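Local coordinates for Non-structural protein 5 (Modoc virus, PDB 2WA2) that probably methylates the cap of the viral RNA at guanine N7 and at the ribose 2'-O, with S-adenosylmethionine as methyl donor, at residues F147-V152 with E182-C187; T172-I177 with V191-P196; C187-K192 with F231-K236. The protein carries 4 engineered substitutions. One frame throughout, in Å; residues are numbered along the deposited sequence.

Overall arrangement
The three contacts follow one run of the chain through the mixed sheet of an FtsJ-like methyltransferase domain. Contacts 1 and 2 both use helix 163-183, and their segments alternate along the chain: strand 151-154 leads into the helix, and the helix into strand 188-193. Contact 3 then pairs strand 188-193 with the later, antiparallel strand 229-232. Centres of contacts 1 and 2 lie about 16 Å apart, and that of contact 3 about 12 Å from each. Cys-187 is shared by contacts 1 and 3, Val-191 and Lys-192 by contacts 2 and 3. The side chain of Lys-192 comes within about 6 Å of S-adenosylmethionine, so this framework borders the cofactor.

Contact 1: F147-V152 with E182-C187; sequences FQADTV and EYNQGC
Tyr-183, in the last turn of helix 163-183, lays its ring beside the backbone at Phe-147. Its CG stands anti to its own backbone N (chi1 -171°), and the ring approaches the Phe-147/Gln-148 peptide obliquely, with Tyr-183 CE2 3.5 Å from Phe-147 C. Over one face of the ring, offset toward the rim, lies Phe-147 N. The aromatic ring of Phe-147 itself makes a cation-pi contact with Lys-110 and an edge-to-face pair with Trp-180.

Asn-184, where the chain leaves helical geometry, binds the backbone of the 147-152 segment through both ends of its amide. Its ND2 gives a hydrogen bond of 3.0 Å to Phe-147 O, nearly straight at 166° and with the acceptor lying in the amide plane. OD1 accepts from Ala-149 N, also at 3.0 Å, but here the donor stands well above the carbonyl plane. These two bonds, two residues apart on the backbone, fix the rotation of the buried amide. Asn-184 OD1 also lies 3.2 Å from Ala-149 O, a pair of acceptors with no bond between them.

The turn after helix 163-183 leads into strand 188-193, the second strand of a beta-alpha-beta unit whose first strand is 151-154. It is a type II beta turn from Asn-184 to Cys-187, closed by a bond of 3.0 Å from Cys-187 N to Asn-184 O; Gly-186 takes the positive phi (83°) at its third position.

Cys-187 ends the turn facing the start of strand 151-154. Its CB touches Asp-150 O at 3.4 Å, whereas the carboxylate of Asp-150 is bound by Thr-85 N. Cys-187 SG meets the CG2 branch of Val-152 at 4.0 Å.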
loop_
_atom_site.group_PDB
_atom_site.type_symbol
_atom_site.label_atom_id
_atom_site.label_comp_id
_atom_site.label_asym_id
_atom_site.label_seq_id
_atom_site.Cartn_x
_atom_site.Cartn_y
_atom_site.Cartn_z
ATOM N N PHE A 147 18.863 2.920 -0.477
ATOM C CA PHE A 147 19.716 4.074 -0.671
ATOM C C PHE A 147 18.986 5.316 -0.223
ATOM O O PHE A 147 17.843 5.221 0.255
ATOM C CB PHE A 147 20.140 4.201 -2.137
ATOM C CG PHE A 147 18.994 4.273 -3.093
ATOM C CD1 PHE A 147 18.231 5.430 -3.203
ATOM C CD2 PHE A 147 18.676 3.182 -3.890
ATOM C CE1 PHE A 147 17.186 5.500 -4.072
ATOM C CE2 PHE A 147 17.615 3.250 -4.771
ATOM C CZ PHE A 147 16.867 4.407 -4.861
ATOM N N GLN A 148 19.642 6.472 -0.394
ATOM C CA GLN A 148 19.111 7.775 0.028
ATOM C C GLN A 148 17.755 8.137 -0.579
ATOM O O GLN A 148 17.587 8.203 -1.802
ATOM C CB GLN A 148 20.137 8.894 -0.240
ATOM C CG GLN A 148 20.024 10.135 0.670
ATOM C CD GLN A 148 18.790 10.993 0.382
ATOM O OE1 GLN A 148 18.516 11.354 -0.772
ATOM N NE2 GLN A 148 18.030 11.316 1.444
ATOM N N ALA A 149 16.787 8.387 0.295
ATOM C CA ALA A 149 15.456 8.802 -0.130
ATOM C C ALA A 149 14.792 9.543 0.992
ATOM O O ALA A 149 14.905 9.139 2.150
ATOM C CB ALA A 149 14.566 7.582 -0.541
ATOM N N ASP A 150 14.066 10.593 0.618
ATOM C CA ASP A 150 13.299 11.403 1.557
ATOM C C ASP A 150 11.869 10.906 1.746
ATOM O O ASP A 150 11.222 11.247 2.761
ATOM C CB ASP A 150 13.294 12.831 1.070
ATOM C CG ASP A 150 14.704 13.347 0.855
ATOM O OD1 ASP A 150 15.372 13.578 1.871
ATOM O OD2 ASP A 150 15.140 13.444 -0.312
ATOM N N THR A 151 11.386 10.108 0.776
ATOM C CA THR A 151 10.037 9.549 0.804
ATOM C C THR A 151 10.107 8.115 0.271
ATOM O O THR A 151 10.636 7.880 -0.812
ATOM C CB THR A 151 9.069 10.316 -0.110
ATOM O OG1 THR A 151 9.201 11.733 0.080
ATOM C CG2 THR A 151 7.650 9.877 0.137
ATOM N N VAL A 152 9.577 7.169 1.040
ATOM C CA VAL A 152 9.547 5.767 0.595
ATOM C C VAL A 152 8.108 5.341 0.323
ATOM O O VAL A 152 7.285 5.300 1.239
ATOM C CB VAL A 152 10.205 4.861 1.625
ATOM C CG1 VAL A 152 10.036 3.374 1.235
ATOM C CG2 VAL A 152 11.653 5.269 1.827
ATOM N N GLU A 182 15.037 2.389 8.367
ATOM C CA GLU A 182 16.248 2.367 9.202
ATOM C C GLU A 182 17.357 3.168 8.530
ATOM O O GLU A 182 17.991 3.983 9.188
ATOM C CB GLU A 182 16.705 0.923 9.436
ATOM C CG GLU A 182 17.768 0.688 10.513
ATOM C CD GLU A 182 17.826 -0.788 10.936
ATOM O OE1 GLU A 182 16.926 -1.567 10.509
ATOM O OE2 GLU A 182 18.757 -1.183 11.692
ATOM N N TYR A 183 17.544 2.967 7.219
ATOM C CA TYR A 183 18.575 3.669 6.456
ATOM C C TYR A 183 18.289 5.173 6.327
ATOM O O TYR A 183 19.213 5.991 6.376
ATOM C CB TYR A 183 18.746 3.025 5.070
ATOM C CG TYR A 183 19.930 3.527 4.259
ATOM C CD1 TYR A 183 21.159 2.854 4.284
ATOM C CD2 TYR A 183 19.820 4.664 3.443
ATOM C CE1 TYR A 183 22.257 3.312 3.528
ATOM C CE2 TYR A 183 20.912 5.130 2.691
ATOM C CZ TYR A 183 22.122 4.450 2.746
ATOM O OH TYR A 183 23.204 4.914 2.014
ATOM N N ASN A 184 17.016 5.536 6.180
ATOM C CA ASN A 184 16.630 6.911 5.940
ATOM C C ASN A 184 15.886 7.495 7.130
ATOM O O ASN A 184 14.689 7.740 7.055
ATOM C CB ASN A 184 15.770 7.015 4.678
ATOM C CG ASN A 184 16.536 6.683 3.430
ATOM O OD1 ASN A 184 17.457 7.402 3.056
ATOM N ND2 ASN A 184 16.155 5.589 2.765
ATOM N N GLN A 185 16.616 7.699 8.227
ATOM C CA GLN A 185 16.083 8.296 9.454
ATOM C C GLN A 185 15.163 9.482 9.172
ATOM O O GLN A 185 15.562 10.455 8.526
ATOM C CB GLN A 185 17.238 8.720 10.371
ATOM C CG GLN A 185 18.081 7.544 10.871
ATOM C CD GLN A 185 18.439 7.685 12.336
ATOM O OE1 GLN A 185 19.546 8.126 12.687
ATOM N NE2 GLN A 185 17.489 7.342 13.209
ATOM N N GLY A 186 13.909 9.364 9.596
ATOM C CA GLY A 186 12.950 10.456 9.471
ATOM C C GLY A 186 12.241 10.633 8.148
ATOM O O GLY A 186 11.467 11.588 7.974
ATOM N N CYS A 187 12.485 9.735 7.195
ATOM C CA CYS A 187 11.840 9.850 5.905
ATOM C C CYS A 187 10.338 9.657 6.054
ATOM O O CYS A 187 9.877 9.023 7.019
ATOM C CB CYS A 187 12.401 8.821 4.910
ATOM S SG CYS A 187 12.029 7.123 5.335
#

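Contact 2: T172-I177 with V191-P196; sequences TVLNVI and VKVLNP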
loop_
_atom_site.group_PDB
_atom_site.type_symbol
_atom_site.label_atom_id
_atom_site.label_comp_id
_atom_site.label_asym_id
_atom_site.label_seq_id
_atom_site.Cartn_x
_atom_site.Cartn_y
_atom_site.Cartn_z
ATOM N N THR A 172 6.959 -9.963 4.253
ATOM C CA THR A 172 8.124 -9.723 3.430
ATOM C C THR A 172 8.288 -8.260 3.060
ATOM O O THR A 172 9.377 -7.723 3.171
ATOM C CB THR A 172 8.086 -10.600 2.147
ATOM O OG1 THR A 172 8.181 -11.969 2.548
ATOM C CG2 THR A 172 9.257 -10.267 1.227
ATOM N N VAL A 173 7.210 -7.626 2.612
ATOM C CA VAL A 173 7.228 -6.180 2.300
ATOM C C VAL A 173 7.624 -5.339 3.522
ATOM O O VAL A 173 8.500 -4.478 3.428
ATOM C CB VAL A 173 5.878 -5.708 1.738
ATOM C CG1 VAL A 173 5.795 -4.186 1.613
ATOM C CG2 VAL A 173 5.616 -6.362 0.373
ATOM N N LEU A 174 6.969 -5.584 4.653
ATOM C CA LEU A 174 7.270 -4.826 5.872
ATOM C C LEU A 174 8.746 -4.962 6.301
ATOM O O LEU A 174 9.372 -3.965 6.667
ATOM C CB LEU A 174 6.329 -5.235 7.001
ATOM C CG LEU A 174 4.845 -4.866 6.722
ATOM C CD1 LEU A 174 3.971 -5.215 7.910
ATOM C CD2 LEU A 174 4.647 -3.363 6.306
ATOM N N ASN A 175 9.278 -6.182 6.253
ATOM C CA ASN A 175 10.696 -6.409 6.544
ATOM C C ASN A 175 11.621 -5.607 5.592
ATOM O O ASN A 175 12.603 -4.980 6.023
ATOM C CB ASN A 175 11.015 -7.912 6.560
ATOM C CG ASN A 175 12.429 -8.192 6.988
ATOM O OD1 ASN A 175 13.238 -8.651 6.186
ATOM N ND2 ASN A 175 12.766 -7.856 8.246
ATOM N N VAL A 176 11.286 -5.591 4.308
ATOM C CA VAL A 176 12.052 -4.819 3.325
ATOM C C VAL A 176 11.958 -3.312 3.621
ATOM O O VAL A 176 12.977 -2.594 3.704
ATOM C CB VAL A 176 11.575 -5.134 1.892
ATOM C CG1 VAL A 176 12.206 -4.183 0.892
ATOM C CG2 VAL A 176 11.873 -6.607 1.566
ATOM N N ILE A 177 10.735 -2.829 3.787
ATOM C CA ILE A 177 10.502 -1.420 4.081
ATOM C C ILE A 177 11.221 -0.988 5.372
ATOM O O ILE A 177 11.786 0.099 5.408
ATOM C CB ILE A 177 8.974 -1.086 4.145
ATOM C CG1 ILE A 177 8.336 -1.218 2.757
ATOM C CG2 ILE A 177 8.707 0.303 4.821
ATOM C CD1 ILE A 177 8.987 -0.414 1.611
ATOM N N VAL A 191 3.055 2.791 2.622
ATOM C CA VAL A 191 3.334 1.385 2.326
ATOM C C VAL A 191 2.013 0.589 2.354
ATOM O O VAL A 191 1.318 0.569 3.377
ATOM C CB VAL A 191 4.322 0.779 3.352
ATOM C CG1 VAL A 191 4.559 -0.684 3.028
ATOM C CG2 VAL A 191 5.698 1.594 3.351
ATOM N N LYS A 192 1.693 -0.079 1.241
ATOM C CA LYS A 192 0.567 -1.022 1.235
ATOM C C LYS A 192 0.745 -2.181 2.228
ATOM O O LYS A 192 1.810 -2.821 2.284
ATOM C CB LYS A 192 0.323 -1.567 -0.170
ATOM C CG LYS A 192 -0.986 -2.366 -0.287
ATOM C CD LYS A 192 -1.243 -2.828 -1.741
ATOM C CE LYS A 192 -2.329 -3.877 -1.743
ATOM N NZ LYS A 192 -2.839 -4.126 -3.143
ATOM N N VAL A 193 -0.314 -2.453 2.999
ATOM C CA VAL A 193 -0.356 -3.603 3.896
ATOM C C VAL A 193 -1.531 -4.456 3.425
ATOM O O VAL A 193 -2.678 -4.183 3.745
ATOM C CB VAL A 193 -0.508 -3.194 5.391
ATOM C CG1 VAL A 193 -0.419 -4.419 6.313
ATOM C CG2 VAL A 193 0.578 -2.158 5.792
ATOM N N LEU A 194 -1.233 -5.474 2.619
ATOM C CA LEU A 194 -2.293 -6.234 1.940
ATOM C C LEU A 194 -3.203 -6.938 2.934
ATOM O O LEU A 194 -4.415 -6.907 2.794
ATOM C CB LEU A 194 -1.642 -7.301 1.044
ATOM C CG LEU A 194 -2.623 -8.276 0.380
ATOM C CD1 LEU A 194 -3.537 -7.508 -0.565
ATOM C CD2 LEU A 194 -1.783 -9.365 -0.337
ATOM N N ASN A 195 -2.592 -7.618 3.909
ATOM C CA ASN A 195 -3.345 -8.307 4.954
ATOM C C ASN A 195 -2.885 -7.746 6.284
ATOM O O ASN A 195 -1.856 -8.210 6.816
ATOM C CB ASN A 195 -3.057 -9.820 4.911
ATOM C CG ASN A 195 -3.668 -10.596 6.084
ATOM O OD1 ASN A 195 -4.111 -10.017 7.083
ATOM N ND2 ASN A 195 -3.695 -11.926 5.964
ATOM N N PRO A 196 -3.617 -6.747 6.814
ATOM C CA PRO A 196 -3.242 -6.111 8.068
ATOM C C PRO A 196 -3.836 -6.767 9.317
ATOM O O PRO A 196 -3.496 -6.332 10.406
ATOM C CB PRO A 196 -3.839 -4.706 7.915
ATOM C CG PRO A 196 -5.106 -4.949 7.171
ATOM C CD PRO A 196 -4.796 -6.089 6.204
#
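Val-173 meets Val-191 from the helix side, its CG1 4.0 Å from Val-191 CG1. The two side chains slide past each other in opposite directions. On Val-173 the branch that touches, CG1, is the one anti to the backbone N (chi1 171°).

One residue on, Leu-174 starts out across the interface rather than into it, yet its CD2 reaches the strand at two points: 4.2 Å to Val-191 CG1 and 4.3 Å to Val-193 CG2. Leu-205 and Met-208 of helix 199-212 also touch Leu-174.

A turn further, Ile-177 confronts Val-191 tip to tip. Ile-177 CG2 lies 3.6 Å from Val-191 CG2, while Ile-177 CG1 contacts the other branch, Val-191 CG1, at 3.8 Å. Val-191 is thereby touched by all three helix side chains, and no hydrogen bond crosses.

The short axes pass 9.3 Å apart and run nearly antiparallel, at 155°. That geometry, with strand 188-193 parallel to strand 151-154 beside it, is that of helix packed on strand in a beta-alpha-beta crossover, as in Rossmann-like S-adenosylmethionine-dependent methyltransferases.

Contact 3: C187-K192 with F231-K236; sequences CGFCVK and FVSGIK
Phe-189 and Phe-231 form the apolar centre, with ring planes near parallel (24°) but slid apart, centroids 4.9 Å from each other, so that overlap is slight. The approach is tight at one corner: Phe-189 CE1 lies over a face of the Phe-231 ring, near its rim, 3.2 Å from Phe-231 CE2. Phe-189 CG sits between its backbone N and carbonyl carbon (chi1 55°), and the ring ends up against both Phe-231 and Ser-233. Ser-233 CB sits over the centre of one face of the Phe-189 ring in a CH-pi contact, 3.6 Å from the ring centroid. On the other side of the sheet Cys-190 SG touches Val-232 CG1 at 3.9 Å.

The backbones pair antiparallel. Val-191 and Phe-231 form a hydrogen-bonded pair, with Val-191 N to Phe-231 O at 2.8 Å and Phe-231 N to Val-191 O at 2.7 Å; Cys-190 and Val-232 form the non-hydrogen-bonded pair. At the polar edge Ser-233 N donates to Phe-189 O, and Phe-189 N donates to Ser-233 OG (2.9 Å, 162°), a side-chain hydroxyl serving where the strand pairing ends.

Strand 188-193 is bonded along its other edge to strand 151-154. Phe-189 and Val-191 face helix 163-183, Cys-190 and Val-232 touch Ile-74 of helix 66-76, and Phe-231 reaches Leu-216 on strand 215-217.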
loop_
_atom_site.group_PDB
_atom_site.type_symbol
_atom_site.label_atom_id
_atom_site.label_comp_id
_atom_site.label_asym_id
_atom_site.label_seq_id
_atom_site.Cartn_x
_atom_site.Cartn_y
_atom_site.Cartn_z
ATOM N N CYS A 187 12.485 9.735 7.195
ATOM C CA CYS A 187 11.840 9.850 5.905
ATOM C C CYS A 187 10.338 9.657 6.054
ATOM O O CYS A 187 9.877 9.023 7.019
ATOM C CB CYS A 187 12.401 8.821 4.910
ATOM S SG CYS A 187 12.029 7.123 5.335
ATOM N N GLY A 188 9.601 10.226 5.108
ATOM C CA GLY A 188 8.178 9.968 4.937
ATOM C C GLY A 188 7.975 8.611 4.272
ATOM O O GLY A 188 8.896 8.064 3.625
ATOM N N PHE A 189 6.783 8.045 4.450
ATOM C CA PHE A 189 6.528 6.720 3.862
ATOM C C PHE A 189 5.037 6.442 3.668
ATOM O O PHE A 189 4.161 7.014 4.358
ATOM C CB PHE A 189 7.239 5.600 4.668
ATOM C CG PHE A 189 6.899 5.592 6.142
ATOM C CD1 PHE A 189 5.701 5.007 6.606
ATOM C CD2 PHE A 189 7.759 6.186 7.069
ATOM C CE1 PHE A 189 5.404 5.021 7.983
ATOM C CE2 PHE A 189 7.453 6.188 8.443
ATOM C CZ PHE A 189 6.265 5.613 8.881
ATOM N N CYS A 190 4.731 5.582 2.701
ATOM C CA CYS A 190 3.355 5.169 2.490
ATOM C C CYS A 190 3.488 3.800 1.868
ATOM O O CYS A 190 3.971 3.686 0.754
ATOM C CB CYS A 190 2.614 6.142 1.567
ATOM S SG CYS A 190 0.990 5.638 1.108
ATOM N N VAL A 191 3.055 2.791 2.622
ATOM C CA VAL A 191 3.334 1.385 2.326
ATOM C C VAL A 191 2.013 0.589 2.354
ATOM O O VAL A 191 1.318 0.569 3.377
ATOM C CB VAL A 191 4.322 0.779 3.352
ATOM C CG1 VAL A 191 4.559 -0.684 3.028
ATOM C CG2 VAL A 191 5.698 1.594 3.351
ATOM N N LYS A 192 1.693 -0.079 1.241
ATOM C CA LYS A 192 0.567 -1.022 1.235
ATOM C C LYS A 192 0.745 -2.181 2.228
ATOM O O LYS A 192 1.810 -2.821 2.284
ATOM C CB LYS A 192 0.323 -1.567 -0.170
ATOM C CG LYS A 192 -0.986 -2.366 -0.287
ATOM C CD LYS A 192 -1.243 -2.828 -1.741
ATOM C CE LYS A 192 -2.329 -3.877 -1.743
ATOM N NZ LYS A 192 -2.839 -4.126 -3.143
ATOM N N PHE A 231 0.310 1.891 5.562
ATOM C CA PHE A 231 1.126 2.286 6.701
ATOM C C PHE A 231 1.798 3.583 6.275
ATOM O O PHE A 231 2.592 3.594 5.314
ATOM C CB PHE A 231 2.151 1.189 7.057
ATOM C CG PHE A 231 3.090 1.554 8.182
ATOM C CD1 PHE A 231 2.608 1.799 9.473
ATOM C CD2 PHE A 231 4.477 1.616 7.961
ATOM C CE1 PHE A 231 3.480 2.130 10.527
ATOM C CE2 PHE A 231 5.371 1.944 9.018
ATOM C CZ PHE A 231 4.872 2.218 10.294
ATOM N N VAL A 232 1.475 4.667 6.996
ATOM C CA VAL A 232 1.809 6.018 6.551
ATOM C C VAL A 232 2.524 6.828 7.664
ATOM O O VAL A 232 2.303 6.603 8.864
ATOM C CB VAL A 232 0.546 6.785 6.016
ATOM C CG1 VAL A 232 -0.116 6.110 4.766
ATOM C CG2 VAL A 232 -0.508 6.963 7.125
ATOM N N SER A 233 3.400 7.742 7.258
ATOM C CA SER A 233 4.171 8.535 8.197
ATOM C C SER A 233 3.376 9.715 8.769
ATOM O O SER A 233 3.677 10.145 9.872
ATOM C CB SER A 233 5.462 9.055 7.537
ATOM O OG SER A 233 5.172 9.617 6.284
ATOM N N GLY A 234 2.385 10.218 8.021
ATOM C CA GLY A 234 1.729 11.506 8.326
ATOM C C GLY A 234 0.628 11.439 9.373
ATOM O O GLY A 234 0.274 12.464 9.997
ATOM N N ILE A 235 0.084 10.243 9.576
ATOM C CA ILE A 235 -1.019 10.048 10.514
ATOM C C ILE A 235 -0.551 9.079 11.594
ATOM O O ILE A 235 -0.018 8.019 11.273
ATOM C CB ILE A 235 -2.294 9.561 9.769
ATOM C CG1 ILE A 235 -2.744 10.652 8.787
ATOM C CG2 ILE A 235 -3.435 9.158 10.773
ATOM C CD1 ILE A 235 -3.780 10.243 7.743
ATOM N N LYS A 236 -0.724 9.446 12.862
ATOM C CA LYS A 236 -0.331 8.595 13.978
ATOM C C LYS A 236 -1.583 8.083 14.686
ATOM O O LYS A 236 -2.313 8.872 15.284
ATOM C CB LYS A 236 0.534 9.371 14.973
ATOM C CG LYS A 236 1.921 9.667 14.481
ATOM C CD LYS A 236 2.626 10.616 15.447
ATOM C CE LYS A 236 4.061 10.163 15.683
ATOM N NZ LYS A 236 4.159 8.992 16.598
#